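Local coordinates for protein neuraminidase (PDB 4FVK) that forms the six-bladed beta-propeller head of a bat influenza A virus neuraminidase-like protein and probably removes terminal sialic acids from glycoconjugates, at residues 343-348 and 355-360; 177-182 and 191-196. All coordinates share one frame; numbering follows the deposited sequence.

Contact 1 (343-348 and 355-360); sequences WLEIED and MIQELS. With ZN (zinc ion), chain E.
Trp-343 meets Leu-359 where two antiparallel strands of a beta hairpin run side by side in the neuraminidase propeller. The indole atom CE3 lies 3.8 Å from Leu-359 CD2, and the two side chains cross at a slant. Tyr-48 and Val-49 also touch the Trp-343 side chain. Leu-344 forms a hydrogen-bonded pair with Ser-360, and the Ser-360 hydroxyl adds a weak bond to Leu-344 O. Glu-345 runs alongside Gln-357, and its carboxylate rests near the Gln-357 CG methylene while OE2 forms a salt bridge with Arg-323. The Ile-346 N-H donates almost straight to Glu-358 O (2.8 Å, 168°). Glu-347 sets its CG against Met-355 CG at 3.6 Å. The two side chains cross at about a right angle, and Glu-347 OE1 forms a salt bridge with Arg-320. Asp-348 packs CB on Ile-356 CG1, and its OD1 forms a salt bridge with Lys-319. On the face of Ile-346 and Asp-348, the Glu-358 side chain bends at chi2 (-64°), which carries its carboxylate off the hairpin to a zinc ion. Glu-358 OE1 binds the zinc at 2.0 Å, and three waters also bind it. Ser-91 completes the site. Water 1 donates to Glu-358 OE2 at 3.2 Å.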
ATOM      1  N   TRP A 343     -17.413 -17.965   8.827  1.00 16.08           N
ATOM      2  CA  TRP A 343     -17.073 -16.704   9.456  1.00 16.74           C
ATOM      3  C   TRP A 343     -18.097 -16.503  10.546  1.00 16.74           C
ATOM      4  O   TRP A 343     -19.183 -17.040  10.473  1.00 15.53           O
ATOM      5  CB  TRP A 343     -17.081 -15.533   8.438  1.00 14.03           C
ATOM      6  CG  TRP A 343     -18.303 -15.465   7.613  1.00 14.63           C
ATOM      7  CD1 TRP A 343     -18.451 -15.897   6.316  1.00 14.60           C
ATOM      8  CD2 TRP A 343     -19.572 -14.915   8.003  1.00 14.15           C
ATOM      9  NE1 TRP A 343     -19.754 -15.652   5.884  1.00 14.99           N
ATOM     10  CE2 TRP A 343     -20.449 -15.049   6.900  1.00 14.85           C
ATOM     11  CE3 TRP A 343     -20.044 -14.312   9.168  1.00 14.77           C
ATOM     12  CZ2 TRP A 343     -21.760 -14.608   6.939  1.00 16.70           C
ATOM     13  CZ3 TRP A 343     -21.353 -13.890   9.215  1.00 16.14           C
ATOM     14  CH2 TRP A 343     -22.204 -14.045   8.107  1.00 17.35           C
ATOM     15  N   LEU A 344     -17.747 -15.723  11.553  1.00 18.14           N
ATOM     16  CA  LEU A 344     -18.593 -15.579  12.710  1.00 20.11           C
ATOM     17  C   LEU A 344     -18.383 -14.185  13.276  1.00 20.32           C
ATOM     18  O   LEU A 344     -17.243 -13.770  13.467  1.00 20.28           O
ATOM     19  CB  LEU A 344     -18.192 -16.623  13.751  1.00 18.49           C
ATOM     20  CG  LEU A 344     -18.731 -16.436  15.170  1.00 21.70           C
ATOM     21  CD1 LEU A 344     -20.225 -16.585  15.186  1.00 21.83           C
ATOM     22  CD2 LEU A 344     -18.067 -17.446  16.187  1.00 23.56           C
ATOM     23  N   GLU A 345     -19.462 -13.464  13.555  1.00 20.23           N
ATOM     24  CA  GLU A 345     -19.309 -12.180  14.223  1.00 21.01           C
ATOM     25  C   GLU A 345     -19.030 -12.319  15.707  1.00 24.35           C
ATOM     26  O   GLU A 345     -19.744 -13.017  16.432  1.00 24.31           O
ATOM     27  CB  GLU A 345     -20.528 -11.308  14.068  1.00 20.06           C
ATOM     28  CG  GLU A 345     -20.763 -10.734  12.693  1.00 21.73           C
ATOM     29  CD  GLU A 345     -22.069  -9.969  12.662  1.00 22.16           C
ATOM     30  OE1 GLU A 345     -22.916 -10.267  13.531  1.00 23.53           O
ATOM     31  OE2 GLU A 345     -22.263  -9.094  11.790  1.00 20.91           O
ATOM     32  N   ILE A 346     -17.999 -11.615  16.156  1.00 21.61           N
ATOM     33  CA  ILE A 346     -17.702 -11.516  17.572  1.00 22.83           C
ATOM     34  C   ILE A 346     -18.106 -10.115  17.998  1.00 23.89           C
ATOM     35  O   ILE A 346     -17.794  -9.131  17.319  1.00 21.99           O
ATOM     36  CB  ILE A 346     -16.227 -11.801  17.861  1.00 21.21           C
ATOM     37  CG1 ILE A 346     -15.991 -13.307  17.953  1.00 26.31           C
ATOM     38  CG2 ILE A 346     -15.852 -11.271  19.217  1.00 26.22           C
ATOM     39  CD1 ILE A 346     -15.915 -14.015  16.670  1.00 25.60           C
ATOM     40  N   GLU A 347     -18.832 -10.006  19.095  1.00 35.37           N
ATOM     41  CA  GLU A 347     -19.354  -8.695  19.457  1.00 37.06           C
ATOM     42  C   GLU A 347     -18.587  -8.067  20.610  1.00 37.91           C
ATOM     43  O   GLU A 347     -18.345  -8.699  21.629  1.00 40.01           O
ATOM     44  CB  GLU A 347     -20.852  -8.752  19.743  1.00 39.86           C
ATOM     45  CG  GLU A 347     -21.670  -7.999  18.712  1.00 44.14           C
ATOM     46  CD  GLU A 347     -22.651  -8.887  17.987  1.00 43.88           C
ATOM     47  OE1 GLU A 347     -23.497  -9.505  18.668  1.00 45.74           O
ATOM     48  OE2 GLU A 347     -22.572  -8.971  16.741  1.00 40.22           O
ATOM     49  N   ASP A 348     -18.183  -6.819  20.427  1.00 29.63           N
ATOM     50  CA  ASP A 348     -17.382  -6.143  21.434  1.00 31.82           C
ATOM     51  C   ASP A 348     -18.041  -4.825  21.792  1.00 31.71           C
ATOM     52  O   ASP A 348     -18.510  -4.096  20.922  1.00 31.44           O
ATOM     53  CB  ASP A 348     -15.967  -5.884  20.908  1.00 29.31           C
ATOM     54  CG  ASP A 348     -15.349  -7.113  20.254  1.00 33.43           C
ATOM     55  OD1 ASP A 348     -15.030  -8.085  20.980  1.00 31.39           O
ATOM     56  OD2 ASP A 348     -15.170  -7.099  19.011  1.00 32.02           O
ATOM     57  N   MET A 355     -21.822  -1.035  20.557  1.00 34.51           N
ATOM     58  CA  MET A 355     -21.399  -2.391  20.265  1.00 34.32           C
ATOM     59  C   MET A 355     -20.964  -2.529  18.811  1.00 33.02           C
ATOM     60  O   MET A 355     -21.637  -2.016  17.909  1.00 31.71           O
ATOM     61  CB  MET A 355     -22.554  -3.343  20.585  1.00 37.87           C
ATOM     62  CG  MET A 355     -22.329  -4.792  20.218  1.00 38.71           C
ATOM     63  SD  MET A 355     -23.466  -5.834  21.139  1.00 50.83           S
ATOM     64  CE  MET A 355     -22.660  -5.799  22.743  1.00 46.31           C
ATOM     65  N   ILE A 356     -19.850  -3.226  18.586  1.00 24.03           N
ATOM     66  CA  ILE A 356     -19.321  -3.466  17.237  1.00 22.28           C
ATOM     67  C   ILE A 356     -19.195  -4.954  16.927  1.00 21.33           C
ATOM     68  O   ILE A 356     -19.175  -5.782  17.836  1.00 22.68           O
ATOM     69  CB  ILE A 356     -17.903  -2.845  17.062  1.00 22.53           C
ATOM     70  CG1 ILE A 356     -16.885  -3.614  17.913  1.00 23.42           C
ATOM     71  CG2 ILE A 356     -17.916  -1.410  17.474  1.00 23.57           C
ATOM     72  CD1 ILE A 356     -15.474  -3.135  17.777  1.00 25.65           C
ATOM     73  N   GLN A 357     -19.073  -5.289  15.648  1.00 25.93           N
ATOM     74  CA  GLN A 357     -18.949  -6.681  15.193  1.00 26.60           C
ATOM     75  C   GLN A 357     -17.635  -6.804  14.468  1.00 24.64           C
ATOM     76  O   GLN A 357     -17.324  -5.964  13.629  1.00 22.82           O
ATOM     77  CB  GLN A 357     -20.013  -7.027  14.132  1.00 26.82           C
ATOM     78  CG  GLN A 357     -21.465  -6.927  14.530  1.00 29.53           C
ATOM     79  CD  GLN A 357     -21.963  -5.522  14.631  1.00 31.47           C
ATOM     80  OE1 GLN A 357     -21.784  -4.701  13.713  1.00 29.12           O
ATOM     81  NE2 GLN A 357     -22.613  -5.222  15.751  1.00 33.00           N
ATOM     82  N   GLU A 358     -16.877  -7.854  14.760  1.00 23.17           N
ATOM     83  CA  GLU A 358     -15.668  -8.161  14.002  1.00 23.27           C
ATOM     84  C   GLU A 358     -15.707  -9.627  13.623  1.00 24.24           C
ATOM     85  O   GLU A 358     -16.070 -10.476  14.449  1.00 25.00           O
ATOM     86  CB  GLU A 358     -14.406  -7.857  14.815  1.00 23.12           C
ATOM     87  CG  GLU A 358     -13.974  -6.392  14.815  1.00 26.05           C
ATOM     88  CD  GLU A 358     -13.566  -5.875  13.419  1.00 26.84           C
ATOM     89  OE1 GLU A 358     -13.701  -4.662  13.166  1.00 23.36           O
ATOM     90  OE2 GLU A 358     -13.077  -6.674  12.593  1.00 27.44           O
ATOM     91  N   LEU A 359     -15.322  -9.943  12.396  1.00 19.58           N
ATOM     92  CA  LEU A 359     -15.340 -11.337  11.942  1.00 21.52           C
ATOM     93  C   LEU A 359     -14.154 -12.172  12.411  1.00 22.76           C
ATOM     94  O   LEU A 359     -13.009 -11.748  12.316  1.00 21.22           O
ATOM     95  CB  LEU A 359     -15.398 -11.397  10.411  1.00 20.72           C
ATOM     96  CG  LEU A 359     -16.625 -10.796   9.707  1.00 19.42           C
ATOM     97  CD1 LEU A 359     -16.544 -11.084   8.229  1.00 17.82           C
ATOM     98  CD2 LEU A 359     -17.923 -11.396  10.294  1.00 19.05           C
ATOM     99  N   SER A 360     -14.443 -13.374  12.906  1.00 24.40           N
ATOM    100  CA  SER A 360     -13.436 -14.407  13.023  1.00 24.80           C
ATOM    101  C   SER A 360     -13.734 -15.465  11.965  1.00 23.35           C
ATOM    102  O   SER A 360     -14.869 -15.591  11.496  1.00 22.04           O
ATOM    103  CB  SER A 360     -13.465 -15.048  14.411  1.00 26.05           C
ATOM    104  OG  SER A 360     -14.687 -15.761  14.560  1.00 28.58           O
TER
HETATM  105 ZN    ZN E 502     -13.056  -4.118  11.380  1.00 14.38          ZN
HETATM  106  O   HOH W   1     -13.851  -5.251   9.806  1.00 40.55           O
HETATM  107  O   HOH W   2     -11.009  -4.095  11.722  1.00 40.55           O
HETATM  108  O   HOH W   3     -14.014  -2.410  11.967  1.00 30.00           O

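Contact 2 (177-182 and 191-196). With NAG (2-acetamido-2-deoxy-beta-D-glucopyranose), chain C.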
ATOM      1  N   HIS A 177     -38.859 -15.853  -2.404  1.00 27.02           N
ATOM      2  CA  HIS A 177     -37.436 -16.117  -2.586  1.00 25.36           C
ATOM      3  C   HIS A 177     -37.170 -16.773  -3.923  1.00 25.17           C
ATOM      4  O   HIS A 177     -37.900 -17.681  -4.344  1.00 24.57           O
ATOM      5  CB  HIS A 177     -36.898 -16.967  -1.433  1.00 23.65           C
ATOM      6  CG  HIS A 177     -37.408 -16.526  -0.103  1.00 25.08           C
ATOM      7  ND1 HIS A 177     -36.745 -15.606   0.679  1.00 25.07           N
ATOM      8  CD2 HIS A 177     -38.549 -16.830   0.562  1.00 27.73           C
ATOM      9  CE1 HIS A 177     -37.440 -15.384   1.783  1.00 25.78           C
ATOM     10  NE2 HIS A 177     -38.543 -16.110   1.732  1.00 27.86           N
ATOM     11  N   ARG A 178     -36.124 -16.294  -4.589  1.00 24.15           N
ATOM     12  CA  ARG A 178     -35.740 -16.793  -5.895  1.00 23.98           C
ATOM     13  C   ARG A 178     -34.269 -17.167  -5.951  1.00 23.33           C
ATOM     14  O   ARG A 178     -33.427 -16.556  -5.291  1.00 23.69           O
ATOM     15  CB  ARG A 178     -35.978 -15.714  -6.954  1.00 25.38           C
ATOM     16  CG  ARG A 178     -37.446 -15.384  -7.190  1.00 26.61           C
ATOM     17  CD  ARG A 178     -37.553 -14.261  -8.210  1.00 28.00           C
ATOM     18  NE  ARG A 178     -38.940 -14.007  -8.564  1.00 30.90           N
ATOM     19  CZ  ARG A 178     -39.316 -13.175  -9.525  1.00 32.78           C
ATOM     20  NH1 ARG A 178     -38.397 -12.518 -10.232  1.00 29.00           N
ATOM     21  NH2 ARG A 178     -40.605 -13.015  -9.783  1.00 30.97           N
ATOM     22  N   ILE A 179     -33.956 -18.152  -6.775  1.00 22.89           N
ATOM     23  CA  ILE A 179     -32.578 -18.451  -7.103  1.00 23.02           C
ATOM     24  C   ILE A 179     -32.331 -17.773  -8.433  1.00 23.66           C
ATOM     25  O   ILE A 179     -33.062 -18.005  -9.385  1.00 23.60           O
ATOM     26  CB  ILE A 179     -32.365 -19.961  -7.298  1.00 22.32           C
ATOM     27  CG1 ILE A 179     -32.921 -20.755  -6.110  1.00 22.49           C
ATOM     28  CG2 ILE A 179     -30.897 -20.283  -7.513  1.00 21.08           C
ATOM     29  CD1 ILE A 179     -32.923 -22.259  -6.349  1.00 20.70           C
ATOM     30  N   TYR A 180     -31.320 -16.914  -8.487  1.00 24.93           N
ATOM     31  CA  TYR A 180     -30.866 -16.340  -9.743  1.00 24.05           C
ATOM     32  C   TYR A 180     -29.598 -17.027 -10.197  1.00 25.85           C
ATOM     33  O   TYR A 180     -28.687 -17.258  -9.398  1.00 24.44           O
ATOM     34  CB  TYR A 180     -30.613 -14.846  -9.595  1.00 25.13           C
ATOM     35  CG  TYR A 180     -31.884 -14.032  -9.692  1.00 26.75           C
ATOM     36  CD1 TYR A 180     -32.229 -13.381 -10.868  1.00 27.06           C
ATOM     37  CD2 TYR A 180     -32.749 -13.942  -8.613  1.00 24.08           C
ATOM     38  CE1 TYR A 180     -33.410 -12.646 -10.957  1.00 27.74           C
ATOM     39  CE2 TYR A 180     -33.913 -13.205  -8.689  1.00 24.95           C
ATOM     40  CZ  TYR A 180     -34.247 -12.574  -9.856  1.00 25.79           C
ATOM     41  OH  TYR A 180     -35.410 -11.848  -9.908  1.00 26.56           O
ATOM     42  N   GLU A 181     -29.556 -17.375 -11.478  1.00 29.42           N
ATOM     43  CA  GLU A 181     -28.364 -17.937 -12.072  1.00 29.87           C
ATOM     44  C   GLU A 181     -27.709 -16.914 -12.992  1.00 30.42           C
ATOM     45  O   GLU A 181     -28.359 -16.331 -13.863  1.00 28.95           O
ATOM     46  CB  GLU A 181     -28.668 -19.200 -12.860  1.00 29.42           C
ATOM     47  CG  GLU A 181     -27.418 -19.769 -13.504  1.00 29.93           C
ATOM     48  CD  GLU A 181     -27.705 -20.964 -14.369  1.00 33.39           C
ATOM     49  OE1 GLU A 181     -28.843 -21.460 -14.311  1.00 33.90           O
ATOM     50  OE2 GLU A 181     -26.787 -21.411 -15.096  1.00 37.43           O
ATOM     51  N   LEU A 182     -26.411 -16.719 -12.784  1.00 27.42           N
ATOM     52  CA  LEU A 182     -25.656 -15.669 -13.449  1.00 29.26           C
ATOM     53  C   LEU A 182     -24.511 -16.283 -14.234  1.00 28.06           C
ATOM     54  O   LEU A 182     -23.961 -17.289 -13.825  1.00 28.17           O
ATOM     55  CB  LEU A 182     -25.047 -14.732 -12.404  1.00 28.81           C
ATOM     56  CG  LEU A 182     -25.873 -13.661 -11.681  1.00 31.80           C
ATOM     57  CD1 LEU A 182     -27.217 -14.159 -11.238  1.00 29.97           C
ATOM     58  CD2 LEU A 182     -25.097 -13.168 -10.463  1.00 30.07           C
ATOM     59  N   LYS A 191     -35.446 -18.942 -10.699  1.00 29.79           N
ATOM     60  CA  LYS A 191     -36.536 -19.807 -10.323  1.00 30.82           C
ATOM     61  C   LYS A 191     -37.101 -19.348  -8.993  1.00 32.47           C
ATOM     62  O   LYS A 191     -36.355 -19.150  -8.031  1.00 29.95           O
ATOM     63  CB  LYS A 191     -36.061 -21.253 -10.212  1.00 32.06           C
ATOM     64  CG  LYS A 191     -37.215 -22.240 -10.114  1.00 34.67           C
ATOM     65  CD  LYS A 191     -36.767 -23.628 -10.497  1.00 34.16           C
ATOM     66  CE  LYS A 191     -37.951 -24.499 -10.857  1.00 37.66           C
ATOM     67  NZ  LYS A 191     -37.559 -25.928 -10.909  1.00 39.64           N
ATOM     68  N   GLN A 192     -38.416 -19.168  -8.937  1.00 30.70           N
ATOM     69  CA  GLN A 192     -39.064 -18.832  -7.685  1.00 31.80           C
ATOM     70  C   GLN A 192     -39.223 -20.103  -6.867  1.00 32.55           C
ATOM     71  O   GLN A 192     -39.583 -21.156  -7.391  1.00 32.70           O
ATOM     72  CB  GLN A 192     -40.418 -18.170  -7.920  1.00 35.10           C
ATOM     73  CG  GLN A 192     -41.025 -17.574  -6.668  1.00 35.95           C
ATOM     74  CD  GLN A 192     -41.811 -16.308  -6.950  1.00 39.34           C
ATOM     75  OE1 GLN A 192     -41.327 -15.396  -7.625  1.00 36.11           O
ATOM     76  NE2 GLN A 192     -43.028 -16.241  -6.429  1.00 40.13           N
ATOM     77  N   LEU A 193     -38.904 -20.019  -5.587  1.00 28.98           N
ATOM     78  CA  LEU A 193     -39.031 -21.177  -4.740  1.00 28.80           C
ATOM     79  C   LEU A 193     -40.443 -21.232  -4.185  1.00 30.14           C
ATOM     80  O   LEU A 193     -41.053 -20.200  -3.923  1.00 30.19           O
ATOM     81  CB  LEU A 193     -38.022 -21.133  -3.593  1.00 28.56           C
ATOM     82  CG  LEU A 193     -36.551 -21.074  -3.989  1.00 27.85           C
ATOM     83  CD1 LEU A 193     -35.683 -20.893  -2.751  1.00 27.31           C
ATOM     84  CD2 LEU A 193     -36.139 -22.305  -4.780  1.00 26.20           C
ATOM     85  N   ASN A 194     -40.949 -22.441  -3.999  1.00 29.37           N
ATOM     86  CA  ASN A 194     -42.195 -22.601  -3.283  1.00 32.74           C
ATOM     87  C   ASN A 194     -41.893 -22.627  -1.800  1.00 31.42           C
ATOM     88  O   ASN A 194     -41.492 -23.644  -1.256  1.00 31.43           O
ATOM     89  CB  ASN A 194     -42.932 -23.865  -3.739  1.00 32.32           C
ATOM     90  CG  ASN A 194     -44.159 -24.164  -2.899  1.00 35.21           C
ATOM     91  OD1 ASN A 194     -44.617 -23.326  -2.114  1.00 34.67           O
ATOM     92  ND2 ASN A 194     -44.701 -25.379  -3.063  1.00 37.21           N
ATOM     93  N   THR A 195     -42.070 -21.490  -1.143  1.00 31.10           N
ATOM     94  CA  THR A 195     -41.764 -21.409   0.276  1.00 30.60           C
ATOM     95  C   THR A 195     -42.991 -21.097   1.107  1.00 32.80           C
ATOM     96  O   THR A 195     -42.877 -20.481   2.172  1.00 32.39           O
ATOM     97  CB  THR A 195     -40.728 -20.314   0.556  1.00 30.16           C
ATOM     98  OG1 THR A 195     -41.237 -19.064   0.080  1.00 31.45           O
ATOM     99  CG2 THR A 195     -39.398 -20.641  -0.119  1.00 27.48           C
ATOM    100  N   THR A 196     -44.157 -21.515   0.611  1.00 36.48           N
ATOM    101  CA  THR A 196     -45.422 -21.339   1.317  1.00 35.93           C
ATOM    102  C   THR A 196     -45.296 -21.873   2.736  1.00 37.46           C
ATOM    103  O   THR A 196     -44.850 -22.999   2.938  1.00 36.78           O
ATOM    104  CB  THR A 196     -46.540 -22.109   0.591  1.00 40.76           C
ATOM    105  OG1 THR A 196     -46.527 -21.763  -0.801  1.00 41.74           O
ATOM    106  CG2 THR A 196     -47.920 -21.788   1.186  1.00 41.31           C
TER
HETATM  107  C1  NAG C   1     -45.712 -25.694  -2.077  1.00 40.91           C
HETATM  108  C2  NAG C   1     -46.612 -26.842  -2.558  1.00 41.82           C
HETATM  109  C3  NAG C   1     -47.643 -27.256  -1.509  1.00 44.73           C
HETATM  110  C4  NAG C   1     -47.026 -27.381  -0.118  1.00 45.36           C
HETATM  111  C5  NAG C   1     -46.134 -26.167   0.163  1.00 45.81           C
HETATM  112  C6  NAG C   1     -45.456 -26.228   1.524  1.00 38.15           C
HETATM  113  C7  NAG C   1     -47.048 -27.020  -4.963  1.00 43.24           C
HETATM  114  C8  NAG C   1     -47.720 -26.402  -6.152  1.00 36.76           C
HETATM  115  N2  NAG C   1     -47.302 -26.464  -3.780  1.00 45.57           N
HETATM  116  O3  NAG C   1     -48.257 -28.473  -1.893  1.00 48.37           O
HETATM  117  O4  NAG C   1     -48.072 -27.453   0.829  1.00 46.88           O
HETATM  118  O5  NAG C   1     -45.148 -26.053  -0.837  1.00 42.16           O
HETATM  119  O6  NAG C   1     -44.596 -27.336   1.535  1.00 43.07           O
HETATM  120  O7  NAG C   1     -46.311 -27.991  -5.109  1.00 38.94           O
HETATM  121  O   HOH W   4     -40.771 -17.958  -2.330  1.00 40.55           O
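Ile-179 and Leu-193 form the close apolar part of this contact, with Ile-179 CD1 3.6 Å from Leu-193 CD2. Their side chains cross at about a right angle. Phe-230 packs on Ile-179 and Leu-228 on Leu-193. The segments belong to a beta hairpin, the last two strands of a four-stranded antiparallel sheet that forms a blade of the propeller. Ile-179 and Lys-191 exchange two backbone hydrogen bonds. Beyond them the Leu-193 N-H donates to His-177 O at 2.8 Å and 173°.

Past Leu-193 the strand pairing ends, and water 4 links the two segments: it accepts from His-177 N, donates to Leu-193 O, and bonds to Thr-195 OG1 at 2.7 Å. Thr-195 OG1 also lies at the edge of the His-177 ring, 3.5 Å from CD2. The ring is fixed at both nitrogens, ND1 by Ser-167 and NE2 by Ser-175. Between Leu-193 and Thr-195, Asn-194 ND2 carries an N-linked N-acetylglucosamine, and Thr-196 OG1 donates to Asn-194 OD1 at 2.8 Å. Thr-196 is exposed.

The other face of the hairpin is polar and partly exposed. Arg-178 stays extended from CG to NE, with chi2 at 177°, which brings the NE and NH2 edge of its guanidinium to Gln-192 OE1. NE and NH2 both donate to this oxygen, at 2.9 Å from NE and 3.3 Å from NH2. The acceptor lies in the guanidinium plane, and the two flat groups are 32° apart. NH1 donates to Tyr-180 OH at 3.1 Å, also in that plane. Trp-190 adds a cation-pi contact. Three in-plane bonds therefore restrict rotation of the guanidinium, and its positive charge is probably eased by neutral oxygens and the Trp-190 ring, with no carboxylate of these two segments paired to it.

How the contacts relate
Contact 1 and contact 2 are hairpins in different sheets of the same propeller, on opposite sides of its centre. Their centres are 30 Å apart, and their nearest atoms about 16 Å. Contact 2 closes before contact 1 opens along the chain. Contact 1 is the buried one, paired over five successive residues of each strand. Three of its acidic side chains form salt bridges with arginine or lysine, and a fourth binds zinc. Contact 2 lies farther out and is only partly buried. Its pairing is short. Its loop end is bridged by a water and carries a glycan, while on its strand an arginine bonds to neutral oxygens.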